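Local coordinates for protein chitosanase (Bacillus subtilis subsp. subtilis str. 168, PDB 7C6D) that hydrolyses, in its natural form, internal beta-1,4 linkages between glucosamine units of partly acetylated chitosan, as a secreted glycosidase of family 46, at residues G28-L33 and G92-W97; R37-G42 and D85-L90; D191-A196 and E206-V211. The protein carries 1 engineered substitution. All coordinates share one frame; numbering follows the deposited sequence. Where two conformers were deposited one is given.

Interaction 1 (G28-L33 and G92-W97); sequences GYVERL and GFASAW. With GCS (2-amino-2-deoxy-beta-D-glucopyranose), chain B.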
loop_
_atom_site.group_PDB
_atom_site.type_symbol
_atom_site.label_atom_id
_atom_site.label_comp_id
_atom_site.label_asym_id
_atom_site.label_seq_id
_atom_site.Cartn_x
_atom_site.Cartn_y
_atom_site.Cartn_z
ATOM N N GLY A 28 -4.826 -2.731 -13.686
ATOM C CA GLY A 28 -4.071 -2.430 -14.883
ATOM C C GLY A 28 -3.223 -1.183 -14.827
ATOM O O GLY A 28 -2.546 -0.862 -15.814
ATOM N N TYR A 29 -3.221 -0.481 -13.695
ATOM C CA TYR A 29 -2.468 0.761 -13.555
ATOM C C TYR A 29 -0.973 0.530 -13.753
ATOM O O TYR A 29 -0.403 -0.412 -13.203
ATOM C CB TYR A 29 -2.686 1.276 -12.141
ATOM C CG TYR A 29 -1.867 2.479 -11.764
ATOM C CD1 TYR A 29 -2.021 3.687 -12.439
ATOM C CD2 TYR A 29 -0.977 2.432 -10.690
ATOM C CE1 TYR A 29 -1.280 4.805 -12.085
ATOM C CE2 TYR A 29 -0.245 3.543 -10.321
ATOM C CZ TYR A 29 -0.399 4.728 -11.012
ATOM O OH TYR A 29 0.328 5.827 -10.616
ATOM N N VAL A 30 -0.338 1.399 -14.534
ATOM C CA VAL A 30 1.120 1.450 -14.636
ATOM C C VAL A 30 1.517 2.896 -14.867
ATOM O O VAL A 30 1.003 3.544 -15.785
ATOM C CB VAL A 30 1.714 0.597 -15.779
ATOM C CG1 VAL A 30 3.239 0.714 -15.772
ATOM C CG2 VAL A 30 1.296 -0.848 -15.709
ATOM N N GLU A 31 2.457 3.393 -14.063
ATOM C CA GLU A 31 2.933 4.761 -14.210
ATOM C C GLU A 31 4.345 4.874 -13.659
ATOM O O GLU A 31 4.644 4.308 -12.611
ATOM C CB GLU A 31 2.021 5.732 -13.437
ATOM C CG GLU A 31 2.278 7.200 -13.740
ATOM C CD GLU A 31 1.261 8.150 -13.113
ATOM O OE1 GLU A 31 0.439 7.719 -12.284
ATOM O OE2 GLU A 31 1.297 9.352 -13.448
ATOM N N ARG A 32 5.198 5.636 -14.354
ATOM C CA ARG A 32 6.469 6.090 -13.794
ATOM C C ARG A 32 6.194 7.347 -12.980
ATOM O O ARG A 32 5.693 8.338 -13.523
ATOM C CB ARG A 32 7.422 6.499 -14.916
ATOM C CG ARG A 32 8.423 5.498 -15.390
ATOM C CD ARG A 32 9.474 6.185 -16.317
ATOM N NE ARG A 32 10.413 7.051 -15.588
ATOM C CZ ARG A 32 11.483 6.610 -14.930
ATOM N NH1 ARG A 32 11.795 5.318 -14.956
ATOM N NH2 ARG A 32 12.231 7.451 -14.227
ATOM N N LEU A 33 6.549 7.329 -11.699
ATOM C CA LEU A 33 6.358 8.507 -10.865
ATOM C C LEU A 33 7.619 9.345 -10.702
ATOM O O LEU A 33 7.552 10.425 -10.104
ATOM C CB LEU A 33 5.833 8.106 -9.483
ATOM C CG LEU A 33 4.538 7.295 -9.486
ATOM C CD1 LEU A 33 4.122 6.981 -8.055
ATOM C CD2 LEU A 33 3.424 8.047 -10.202
ATOM N N GLY A 92 7.171 -1.959 -24.023
ATOM C CA GLY A 92 5.978 -2.767 -24.119
ATOM C C GLY A 92 5.448 -3.304 -22.807
ATOM O O GLY A 92 4.324 -3.814 -22.782
ATOM N N PHE A 93 6.207 -3.190 -21.712
ATOM C CA PHE A 93 5.781 -3.749 -20.431
ATOM C C PHE A 93 4.541 -3.043 -19.894
ATOM O O PHE A 93 3.587 -3.695 -19.451
ATOM C CB PHE A 93 6.935 -3.652 -19.435
ATOM C CG PHE A 93 6.571 -4.035 -18.024
ATOM C CD1 PHE A 93 6.557 -5.367 -17.632
ATOM C CD2 PHE A 93 6.286 -3.062 -17.081
ATOM C CE1 PHE A 93 6.252 -5.717 -16.331
ATOM C CE2 PHE A 93 5.968 -3.408 -15.791
ATOM C CZ PHE A 93 5.960 -4.735 -15.410
ATOM N N ALA A 94 4.539 -1.707 -19.908
ATOM C CA ALA A 94 3.399 -0.984 -19.352
ATOM C C ALA A 94 2.122 -1.308 -20.111
ATOM O O ALA A 94 1.069 -1.538 -19.505
ATOM C CB ALA A 94 3.671 0.522 -19.366
ATOM N N SER A 95 2.196 -1.341 -21.442
ATOM C CA SER A 95 1.016 -1.665 -22.235
ATOM C C SER A 95 0.577 -3.106 -22.010
ATOM O O SER A 95 -0.624 -3.389 -21.942
ATOM C CB SER A 95 1.296 -1.419 -23.716
ATOM O OG SER A 95 0.123 -1.612 -24.482
ATOM N N ALA A 96 1.533 -4.028 -21.885
ATOM C CA ALA A 96 1.184 -5.425 -21.652
ATOM C C ALA A 96 0.519 -5.601 -20.293
ATOM O O ALA A 96 -0.492 -6.303 -20.169
ATOM C CB ALA A 96 2.433 -6.302 -21.769
ATOM N N TRP A 97 1.078 -4.971 -19.261
ATOM C CA TRP A 97 0.465 -5.043 -17.942
ATOM C C TRP A 97 -0.954 -4.492 -17.983
ATOM O O TRP A 97 -1.898 -5.135 -17.511
ATOM C CB TRP A 97 1.336 -4.278 -16.940
ATOM C CG TRP A 97 0.837 -4.333 -15.515
ATOM C CD1 TRP A 97 -0.340 -3.821 -15.026
ATOM C CD2 TRP A 97 1.511 -4.924 -14.395
ATOM N NE1 TRP A 97 -0.443 -4.082 -13.677
ATOM C CE2 TRP A 97 0.679 -4.759 -13.267
ATOM C CE3 TRP A 97 2.725 -5.603 -14.244
ATOM C CZ2 TRP A 97 1.031 -5.234 -12.009
ATOM C CZ3 TRP A 97 3.075 -6.064 -12.992
ATOM C CH2 TRP A 97 2.229 -5.881 -11.891
HETATM C C1 GCS B . -0.622 8.282 -6.055
HETATM C C2 GCS B . 0.170 7.448 -7.051
HETATM C C3 GCS B . 0.520 6.126 -6.383
HETATM C C4 GCS B . 1.377 6.386 -5.140
HETATM C C5 GCS B . 0.588 7.327 -4.225
HETATM C C6 GCS B . 1.353 7.719 -2.962
HETATM N N2 GCS B . -0.589 7.213 -8.272
HETATM O O3 GCS B . 1.191 5.286 -7.320
HETATM O O4 GCS B . 1.700 5.244 -4.440
HETATM O O5 GCS B . 0.215 8.515 -4.925
HETATM O O6 GCS B . 2.530 8.474 -3.272
#
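Val30 and Ala94 mark the closest backbone approach between the edge strand 30-32 and the first turn of helix 93-99, their CA atoms 5.8 Å apart, with Gly28 and Trp97 facing each other at 6.1 Å. No hydrogen bond crosses this gap. Val30 fills it with both methyls: CG1, anti to the backbone N (chi1 -179°), meets Ala94 CB at 3.6 Å, while CG2 comes to 3.5 Å from Trp97 CD1, approaching the indole obliquely. The indole NE1 is hydrogen-bonded to Tyr27 O, which ties the helix to the chain just before the strand and probably helps to fix the ring. Tyr29, just before the strand, points away from the helix, into the sugar pocket. Its OH gives a short bond to Glu31 OE1 (2.5 Å), reaching the anti side of the carboxylate. N2 of the chain B glucosamine donates to Tyr29 OH at 2.9 Å, and the sugar O3 adds a weak bond. The same sugar is hydrogen-bonded to O of the engineered Ala19, the site of the predicted proton donor. A nearby Glu31 carboxylate would probably suit a protonated sugar amine. The segment is thus apolar toward the helix and polar toward the sugar.

Interaction 2 (R37-G42 and D85-L90); sequences RGYTCG and DDTSNL. With GCS (2-amino-2-deoxy-beta-D-glucopyranose), chain C; GCS (2-amino-2-deoxy-beta-D-glucopyranose), chain D.
The central strand of a three-stranded antiparallel sheet, 39-41, is met at its entry by the loop joining helices 73-82 and 93-99, where Gly38 and Tyr39 receive Asp85, Thr87 and Leu90. The loop carries its own motifs: Asp86 OD1 accepts from Ser88 N in an Asx turn, overlapped by a type I beta turn from Thr87 to Leu90. Asp85 makes the direct polar link. Its OD1 takes the Gly38 N-H at 2.8 Å (148°), on the anti side of the carboxylate, while OD2 pairs with Arg32; a water spans Asp85 OD1 and Gly38 O. At Tyr39 the contact turns apolar. Thr87 CG2 sits over one face of the Tyr39 ring in a CH-pi contact, 3.8 Å from the centroid, and Leu90 CD1 closes on the ring's edge, 3.9 Å from Tyr39 CD2. Tyr39 OH is held through a second water, which donates to Thr87 O. On the substrate side, Arg37 extends from CG to NE toward two glucosamines, its NH1 hydrogen-bonded to Thr200 and salt-bridged to Asp35, the nucleophile by similarity. The Asp85 bond to Gly38 thus lies one residue along the chain from this sugar-binding arginine. O3 of the chain D glucosamine lies over the guanidinium, 3.2 Å from Arg37 CZ. In the guanidinium plane, O6 of the chain C glucosamine accepts a fork of two bonds, from Arg37 NE at 2.9 Å and from Arg37 NH2 at 3.0 Å.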
loop_
_atom_site.group_PDB
_atom_site.type_symbol
_atom_site.label_atom_id
_atom_site.label_comp_id
_atom_site.label_asym_id
_atom_site.label_seq_id
_atom_site.Cartn_x
_atom_site.Cartn_y
_atom_site.Cartn_z
ATOM N N ARG A 37 11.360 4.476 -8.211
ATOM C CA ARG A 37 10.825 3.120 -8.165
ATOM C C ARG A 37 10.569 2.519 -9.540
ATOM O O ARG A 37 10.041 1.404 -9.626
ATOM C CB ARG A 37 9.575 3.050 -7.294
ATOM C CG ARG A 37 9.857 3.440 -5.863
ATOM C CD ARG A 37 8.680 3.081 -4.944
ATOM N NE ARG A 37 8.941 3.464 -3.557
ATOM C CZ ARG A 37 8.764 4.684 -3.060
ATOM N NH1 ARG A 37 8.297 5.662 -3.829
ATOM N NH2 ARG A 37 9.053 4.923 -1.782
ATOM N N GLY A 38 10.954 3.213 -10.613
ATOM C CA GLY A 38 10.692 2.688 -11.951
ATOM C C GLY A 38 9.213 2.805 -12.265
ATOM O O GLY A 38 8.615 3.880 -12.132
ATOM N N TYR A 39 8.608 1.705 -12.713
ATOM C CA TYR A 39 7.168 1.660 -12.954
ATOM C C TYR A 39 6.465 1.229 -11.676
ATOM O O TYR A 39 6.873 0.250 -11.033
ATOM C CB TYR A 39 6.819 0.629 -14.025
ATOM C CG TYR A 39 6.990 1.071 -15.450
ATOM C CD1 TYR A 39 6.445 2.269 -15.913
ATOM C CD2 TYR A 39 7.674 0.265 -16.358
ATOM C CE1 TYR A 39 6.592 2.646 -17.241
ATOM C CE2 TYR A 39 7.818 0.637 -17.678
ATOM C CZ TYR A 39 7.277 1.817 -18.121
ATOM O OH TYR A 39 7.436 2.170 -19.441
ATOM N N THR A 40 5.395 1.943 -11.333
ATOM C CA THR A 40 4.498 1.586 -10.237
ATOM C C THR A 40 3.219 1.013 -10.837
ATOM O O THR A 40 2.635 1.617 -11.745
ATOM C CB THR A 40 4.218 2.842 -9.404
ATOM O OG1 THR A 40 5.446 3.303 -8.841
ATOM C CG2 THR A 40 3.252 2.565 -8.271
ATOM N N CYS A 41 2.793 -0.159 -10.350
ATOM C CA CYS A 41 1.888 -1.006 -11.118
ATOM C C CYS A 41 0.801 -1.650 -10.269
ATOM O O CYS A 41 1.061 -2.140 -9.165
ATOM C CB CYS A 41 2.657 -2.157 -11.779
ATOM S SG CYS A 41 4.144 -1.679 -12.649
ATOM N N GLY A 42 -0.406 -1.722 -10.838
ATOM C CA GLY A 42 -1.413 -2.619 -10.294
ATOM C C GLY A 42 -1.972 -2.195 -8.944
ATOM O O GLY A 42 -1.833 -1.049 -8.501
ATOM N N ASP A 85 15.744 2.294 -10.997
ATOM C CA ASP A 85 14.643 3.073 -11.560
ATOM C C ASP A 85 14.544 2.948 -13.084
ATOM O O ASP A 85 13.626 3.517 -13.683
ATOM C CB ASP A 85 14.877 4.535 -11.145
ATOM C CG ASP A 85 13.789 5.487 -11.599
ATOM O OD1 ASP A 85 12.623 5.337 -11.178
ATOM O OD2 ASP A 85 14.119 6.429 -12.354
ATOM N N ASP A 86 15.449 2.210 -13.719
ATOM C CA ASP A 86 15.519 2.140 -15.173
ATOM C C ASP A 86 14.262 1.490 -15.736
ATOM O O ASP A 86 13.898 0.380 -15.350
ATOM C CB ASP A 86 16.734 1.279 -15.520
ATOM C CG ASP A 86 17.121 1.307 -16.995
ATOM O OD1 ASP A 86 16.513 2.037 -17.804
ATOM O OD2 ASP A 86 18.091 0.580 -17.322
ATOM N N THR A 87 13.605 2.171 -16.672
ATOM C CA THR A 87 12.528 1.556 -17.437
ATOM C C THR A 87 12.848 1.518 -18.924
ATOM O O THR A 87 11.981 1.182 -19.735
ATOM C CB THR A 87 11.180 2.238 -17.166
ATOM O OG1 THR A 87 11.300 3.638 -17.412
ATOM C CG2 THR A 87 10.751 2.021 -15.718
ATOM N N SER A 88 14.086 1.839 -19.302
ATOM C CA SER A 88 14.435 1.916 -20.713
ATOM C C SER A 88 14.524 0.552 -21.378
ATOM O O SER A 88 14.490 0.475 -22.613
ATOM C CB SER A 88 15.748 2.673 -20.900
ATOM O OG SER A 88 16.863 1.931 -20.442
ATOM N N ASN A 89 14.644 -0.529 -20.606
ATOM C CA ASN A 89 14.638 -1.869 -21.177
ATOM C C ASN A 89 13.370 -2.636 -20.827
ATOM O O ASN A 89 13.389 -3.864 -20.704
ATOM C CB ASN A 89 15.880 -2.669 -20.802
ATOM C CG ASN A 89 16.101 -3.835 -21.738
ATOM O OD1 ASN A 89 15.814 -3.742 -22.937
ATOM N ND2 ASN A 89 16.573 -4.952 -21.195
ATOM N N LEU A 90 12.262 -1.915 -20.678
ATOM C CA LEU A 90 10.954 -2.504 -20.450
ATOM C C LEU A 90 9.967 -2.073 -21.534
ATOM O O LEU A 90 8.784 -1.885 -21.262
ATOM C CB LEU A 90 10.433 -2.157 -19.052
ATOM C CG LEU A 90 11.172 -2.817 -17.878
ATOM C CD1 LEU A 90 10.580 -2.307 -16.582
ATOM C CD2 LEU A 90 11.066 -4.326 -17.946
HETATM C C1 GCS C . 5.817 0.638 -2.502
HETATM C C2 GCS C . 6.341 -0.672 -3.071
HETATM C C3 GCS C . 7.011 -1.482 -1.961
HETATM C C4 GCS C . 8.104 -0.657 -1.272
HETATM C C5 GCS C . 7.495 0.682 -0.840
HETATM C C6 GCS C . 8.490 1.644 -0.201
HETATM N N2 GCS C . 5.260 -1.436 -3.672
HETATM O O3 GCS C . 7.551 -2.682 -2.531
HETATM O O4 GCS C . 8.694 -1.203 -0.153
HETATM O O5 GCS C . 6.928 1.358 -1.963
HETATM O O6 GCS C . 9.512 1.997 -1.145
HETATM C C1 GCS D . 3.018 4.688 -4.661
HETATM C C2 GCS D . 3.898 4.914 -3.436
HETATM C C3 GCS D . 4.949 3.813 -3.304
HETATM C C4 GCS D . 4.341 2.415 -3.177
HETATM C C5 GCS D . 3.059 2.282 -4.015
HETATM C C6 GCS D . 1.806 2.228 -3.130
HETATM N N2 GCS D . 4.557 6.207 -3.541
HETATM O O3 GCS D . 5.746 4.109 -2.154
HETATM O O4 GCS D . 5.189 1.387 -3.541
HETATM O O5 GCS D . 2.920 3.304 -5.020
HETATM O O6 GCS D . 0.622 2.142 -3.935
HETATM O O HOH W 1 10.019 6.365 -11.758
HETATM O O HOH W 2 9.528 1.406 -21.128
#

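Interaction 3 (D191-A196 and E206-V211); sequences DLMNPA and ESVARV. With GCS (2-amino-2-deoxy-beta-D-glucopyranose), chain E; GCS (2-amino-2-deoxy-beta-D-glucopyranose), chain B.
Ser207 OG is held by hydrogen bonds to Trp204 O and Gln146 NE2, and Leu192 lays its two methyls against the same oxygen, CD2 at 3.7 Å from it. A buried hydroxyl is thereby satisfied although its nearest neighbours across the contact are hydrocarbon. Beyond it the packing is wholly apolar. Val208 CG1 is shared by two residues at the end of helix 177-193, lying 3.7 Å from Leu192 CB and 3.6 Å from Met193 SD. The bend of the methionine at chi2 (-61°) sets SD against the valine, and the two side chains cross at about a right angle. Leu192 and Val211 run past each other in opposite directions, CD1 of the leucine 4.0 Å from CG2 of the valine, carrying the contact into helix 209-219. The sugar-facing flank of 206-211 touches the substrate. Glu206 O accepts from N2 of the chain E glucosamine at 2.8 Å, and Ser207 CB lies 3.6 Å from C6 of the chain B glucosamine. Arg210, salt-bridged to Asp142, adds NH1 beside that same C6. A helix end packed behind a loop that offers its backbone carbonyl to sugar forms part of the glycan-binding cleft of this family 46 chitosanase, a member of the lysozyme clan.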
loop_
_atom_site.group_PDB
_atom_site.type_symbol
_atom_site.label_atom_id
_atom_site.label_comp_id
_atom_site.label_asym_id
_atom_site.label_seq_id
_atom_site.Cartn_x
_atom_site.Cartn_y
_atom_site.Cartn_z
ATOM N N ASP A 191 6.654 11.152 8.386
ATOM C CA ASP A 191 7.500 10.361 7.501
ATOM C C ASP A 191 7.231 10.682 6.035
ATOM O O ASP A 191 8.165 10.752 5.228
ATOM C CB ASP A 191 7.280 8.871 7.750
ATOM C CG ASP A 191 8.289 8.025 7.018
ATOM O OD1 ASP A 191 9.488 8.147 7.350
ATOM O OD2 ASP A 191 7.902 7.274 6.098
ATOM N N LEU A 192 5.961 10.877 5.673
ATOM C CA LEU A 192 5.627 11.217 4.295
ATOM C C LEU A 192 6.167 12.586 3.909
ATOM O O LEU A 192 6.547 12.798 2.750
ATOM C CB LEU A 192 4.110 11.182 4.112
ATOM C CG LEU A 192 3.461 9.800 4.215
ATOM C CD1 LEU A 192 1.945 9.942 4.137
ATOM C CD2 LEU A 192 3.988 8.861 3.128
ATOM N N MET A 193 6.224 13.520 4.863
ATOM C CA MET A 193 6.700 14.865 4.565
ATOM C C MET A 193 8.214 14.929 4.437
ATOM O O MET A 193 8.729 15.733 3.652
ATOM C CB MET A 193 6.239 15.841 5.651
ATOM C CG MET A 193 4.747 16.156 5.613
ATOM S SD MET A 193 4.240 16.926 4.066
ATOM C CE MET A 193 5.124 18.485 4.149
ATOM N N ASN A 194 8.947 14.120 5.201
ATOM C CA ASN A 194 10.411 14.143 5.181
ATOM C C ASN A 194 10.954 12.736 5.365
ATOM O O ASN A 194 11.537 12.406 6.404
ATOM C CB ASN A 194 10.953 15.093 6.248
ATOM C CG ASN A 194 10.633 16.532 5.939
ATOM O OD1 ASN A 194 11.212 17.119 5.026
ATOM N ND2 ASN A 194 9.698 17.106 6.681
ATOM N N PRO A 195 10.786 11.876 4.362
ATOM C CA PRO A 195 11.262 10.496 4.486
ATOM C C PRO A 195 12.778 10.427 4.445
ATOM O O PRO A 195 13.460 11.311 3.923
ATOM C CB PRO A 195 10.657 9.805 3.260
ATOM C CG PRO A 195 10.509 10.918 2.258
ATOM C CD PRO A 195 10.130 12.124 3.066
ATOM N N ALA A 196 13.307 9.341 5.009
ATOM C CA ALA A 196 14.737 9.080 4.880
ATOM C C ALA A 196 15.128 8.870 3.424
ATOM O O ALA A 196 16.237 9.232 3.014
ATOM C CB ALA A 196 15.116 7.856 5.706
ATOM N N GLU A 206 3.054 14.764 -1.566
ATOM C CA GLU A 206 1.747 14.969 -2.178
ATOM C C GLU A 206 0.741 13.884 -1.824
ATOM O O GLU A 206 -0.397 13.946 -2.297
ATOM C CB GLU A 206 1.886 15.074 -3.698
ATOM C CG GLU A 206 2.838 16.167 -4.144
ATOM C CD GLU A 206 2.528 17.507 -3.503
ATOM O OE1 GLU A 206 3.478 18.208 -3.085
ATOM O OE2 GLU A 206 1.334 17.859 -3.411
ATOM N N SER A 207 1.119 12.917 -0.990
ATOM C CA SER A 207 0.235 11.833 -0.582
ATOM C C SER A 207 -0.303 12.001 0.832
ATOM O O SER A 207 -1.081 11.153 1.280
ATOM C CB SER A 207 0.968 10.484 -0.685
ATOM O OG SER A 207 1.882 10.299 0.392
ATOM N N VAL A 208 0.082 13.070 1.543
ATOM C CA VAL A 208 -0.267 13.208 2.958
ATOM C C VAL A 208 -1.767 13.301 3.185
ATOM O O VAL A 208 -2.238 13.030 4.294
ATOM C CB VAL A 208 0.474 14.386 3.641
ATOM C CG1 VAL A 208 1.975 14.137 3.663
ATOM C CG2 VAL A 208 0.130 15.720 2.977
ATOM N N ALA A 209 -2.538 13.683 2.161
ATOM C CA ALA A 209 -3.985 13.769 2.333
ATOM C C ALA A 209 -4.587 12.448 2.788
ATOM O O ALA A 209 -5.632 12.443 3.441
ATOM C CB ALA A 209 -4.655 14.234 1.045
ATOM N N ARG A 210 -3.952 11.317 2.467
ATOM C CA ARG A 210 -4.511 10.043 2.905
ATOM C C ARG A 210 -4.533 9.940 4.420
ATOM O O ARG A 210 -5.436 9.316 4.983
ATOM C CB ARG A 210 -3.755 8.864 2.276
ATOM C CG ARG A 210 -2.361 8.584 2.819
ATOM C CD ARG A 210 -1.497 7.905 1.749
ATOM N NE ARG A 210 -1.887 6.524 1.473
ATOM C CZ ARG A 210 -1.555 5.880 0.360
ATOM N NH1 ARG A 210 -0.861 6.504 -0.593
ATOM N NH2 ARG A 210 -1.917 4.619 0.199
ATOM N N VAL A 211 -3.550 10.543 5.095
ATOM C CA VAL A 211 -3.553 10.549 6.555
ATOM C C VAL A 211 -4.784 11.271 7.074
ATOM O O VAL A 211 -5.429 10.817 8.026
ATOM C CB VAL A 211 -2.248 11.152 7.108
ATOM C CG1 VAL A 211 -2.318 11.295 8.624
ATOM C CG2 VAL A 211 -1.065 10.288 6.699
HETATM C C1 GCS E . -3.242 12.829 -6.313
HETATM C C2 GCS E . -2.352 12.629 -5.098
HETATM C C3 GCS E . -1.328 11.539 -5.382
HETATM C C4 GCS E . -1.932 10.249 -5.957
HETATM C C5 GCS E . -3.007 10.547 -7.006
HETATM C C6 GCS E . -3.881 9.327 -7.265
HETATM N N2 GCS E . -1.648 13.860 -4.775
HETATM O O1 GCS E . -4.239 13.806 -6.023
HETATM O O3 GCS E . -0.646 11.275 -4.151
HETATM O O4 GCS E . -0.954 9.546 -6.627
HETATM O O5 GCS E . -3.888 11.581 -6.569
HETATM O O6 GCS E . -4.809 9.622 -8.314
HETATM C C1 GCS B . -0.622 8.282 -6.055
HETATM C C2 GCS B . 0.170 7.448 -7.051
HETATM C C3 GCS B . 0.520 6.126 -6.383
HETATM C C4 GCS B . 1.377 6.386 -5.140
HETATM C C5 GCS B . 0.588 7.327 -4.225
HETATM C C6 GCS B . 1.353 7.719 -2.962
HETATM N N2 GCS B . -0.589 7.213 -8.272
HETATM O O3 GCS B . 1.191 5.286 -7.320
HETATM O O4 GCS B . 1.700 5.244 -4.440
HETATM O O5 GCS B . 0.215 8.515 -4.925
HETATM O O6 GCS B . 2.530 8.474 -3.272
#

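How the interactions relate
Interactions 1 and 2 hold neighbouring strands of one antiparallel sheet and touch directly: Tyr29 O and Glu31 O probably accept from Gly42 N and Thr40 N, and Val30 packs on Tyr39. Interaction 1 is a surface contact without a cross-segment hydrogen bond, whereas the partly buried interaction 2 adds a carboxylate bond, bridging waters and a CH-pi contact. Interaction 3 is the buried one; it joins the end of helix 177-193 to the segment leading into helix 209-219 through aliphatic and sulfur packing, its centre about 24 Å and 22 Å from those of interactions 1 and 2. All three meet the bound oligosaccharide, 1 and 3 the same chain B glucosamine, illustrating how separate packing units each contribute residues to one cleft.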